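Local coordinates for uncharacterized protein DUF1234 (Pectobacterium atrosepticum SCRI1043, PDB 3BDV), which is a putative serine hydrolase of the alpha/beta-hydrolase fold, related to YdeN, that probably hydrolyses a substrate not yet identified, at residues L104-E109 / G162-E167. Numbering follows the deposited sequence.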
# COMPACT_ATOMS: atom_id res chain seq x y z
N LEU A 104 1.04 -1.93 3.19
CA LEU A 104 1.87 -0.75 3.49
C LEU A 104 3.29 -1.07 3.06
O LEU A 104 4.01 -1.81 3.70
CB LEU A 104 1.83 -0.36 4.96
CG LEU A 104 0.42 -0.19 5.51
CD1 LEU A 104 0.32 0.16 7.03
CD2 LEU A 104 -0.32 0.86 4.67
N VAL A 105 3.71 -0.45 1.97
CA VAL A 105 5.01 -0.77 1.42
C VAL A 105 5.94 0.40 1.68
O VAL A 105 5.70 1.50 1.20
CB VAL A 105 4.93 -1.01 -0.11
CG1 VAL A 105 6.38 -1.31 -0.67
CG2 VAL A 105 3.91 -2.14 -0.42
N ALA A 106 6.99 0.16 2.46
CA ALA A 106 7.93 1.23 2.85
C ALA A 106 7.17 2.44 3.44
O ALA A 106 7.34 3.58 3.02
CB ALA A 106 8.84 1.67 1.67
N PRO A 107 6.35 2.18 4.47
CA PRO A 107 5.72 3.31 5.13
C PRO A 107 6.81 4.22 5.67
O PRO A 107 7.84 3.74 6.15
CB PRO A 107 4.95 2.66 6.28
CG PRO A 107 5.63 1.52 6.57
CD PRO A 107 6.15 0.96 5.26
N ALA A 108 6.61 5.54 5.56
CA ALA A 108 7.58 6.46 6.09
C ALA A 108 7.37 6.65 7.62
O ALA A 108 6.25 6.58 8.09
CB ALA A 108 7.48 7.80 5.34
N GLU A 109 8.44 6.95 8.34
CA GLU A 109 8.34 7.42 9.71
C GLU A 109 7.52 8.71 9.70
O GLU A 109 7.84 9.67 8.99
CB GLU A 109 9.76 7.65 10.26
CG GLU A 109 9.84 8.06 11.69
CD GLU A 109 9.47 6.95 12.65
OE1 GLU A 109 10.21 5.95 12.71
OE2 GLU A 109 8.46 7.09 13.35
N GLY A 162 16.48 -0.52 -0.63
CA GLY A 162 16.34 0.95 -0.69
C GLY A 162 14.98 1.43 -0.18
O GLY A 162 14.44 0.95 0.84
N HIS A 163 14.39 2.37 -0.93
CA HIS A 163 13.08 2.95 -0.65
C HIS A 163 11.92 2.20 -1.36
O HIS A 163 10.77 2.61 -1.27
CB HIS A 163 13.10 4.44 -1.01
CG HIS A 163 11.88 5.21 -0.65
ND1 HIS A 163 11.36 5.25 0.63
CD2 HIS A 163 11.07 5.98 -1.41
CE1 HIS A 163 10.30 6.05 0.64
NE2 HIS A 163 10.09 6.49 -0.59
N ILE A 164 12.25 1.06 -1.96
CA ILE A 164 11.32 0.15 -2.64
C ILE A 164 10.62 0.96 -3.75
O ILE A 164 9.43 1.19 -3.74
CB ILE A 164 10.29 -0.58 -1.67
CG1 ILE A 164 10.96 -1.09 -0.38
CG2 ILE A 164 9.64 -1.80 -2.40
CD1 ILE A 164 10.04 -1.88 0.53
N ASN A 165 11.43 1.43 -4.67
CA ASN A 165 10.99 2.27 -5.76
C ASN A 165 11.80 1.83 -7.01
O ASN A 165 12.55 0.86 -6.94
CB ASN A 165 11.19 3.73 -5.43
CG ASN A 165 12.65 4.12 -5.13
OD1 ASN A 165 13.57 3.29 -5.24
ND2 ASN A 165 12.85 5.39 -4.74
N ALA A 166 11.59 2.50 -8.14
CA ALA A 166 12.20 2.11 -9.40
C ALA A 166 13.70 2.11 -9.31
O ALA A 166 14.34 1.22 -9.84
CB ALA A 166 11.77 3.05 -10.50
N GLU A 167 14.23 3.12 -8.63
CA GLU A 167 15.67 3.33 -8.55
C GLU A 167 16.31 2.14 -7.85
O GLU A 167 17.43 1.82 -8.14
CB GLU A 167 15.99 4.64 -7.81
CG GLU A 167 15.48 5.93 -8.55
CD GLU A 167 14.03 6.36 -8.17
OE1 GLU A 167 13.09 5.54 -8.15
OE2 GLU A 167 13.83 7.56 -7.88
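Val105 and Ile164 meet through their methyl groups, the two side chains running obliquely across each other. Across this contact Val105 touches with CG1, which lies 3.7 Å from CG2 of Ile164 and 3.9 Å from its CD1, so a single methyl is received between both branches of the isoleucine. On the isoleucine side, chi1 (-43°) sets CG2 anti to the backbone N, and with CD1 anti to CA (chi2 -176°) both methyls reach the valine CG1. CD1 also reaches Ala106, at 3.9 Å from its CB, and thus bridges the last strand residue and the one after it. The Ala106 CB, which points toward the loop, rests in addition 3.6 Å from the backbone O of His163, a van der Waals approach. The same CB comes obliquely to the imidazole, 4.5 Å from ND1 of His163. No hydrogen bond joins the two segments, which bury 178 Å² between them.

Topologically, Val105 ends strand 99-105 of the parallel sheet, and the 162-167 loop follows strand 154-157, the placement expected of the histidine loop in an alpha/beta-hydrolase. Consistent with that, the His163 side chain touches Ser82 of a probable GxSxG nucleophile elbow, and its ND1 is hydrogen-bonded to OD1 of Asp136; a Ser-His-Asp triad is therefore plausible, though unproven. The backbone O that Ala106 approaches accepts a hydrogen bond from NE2 of His81, whose ring meets that of His163 with the planes at about 55°.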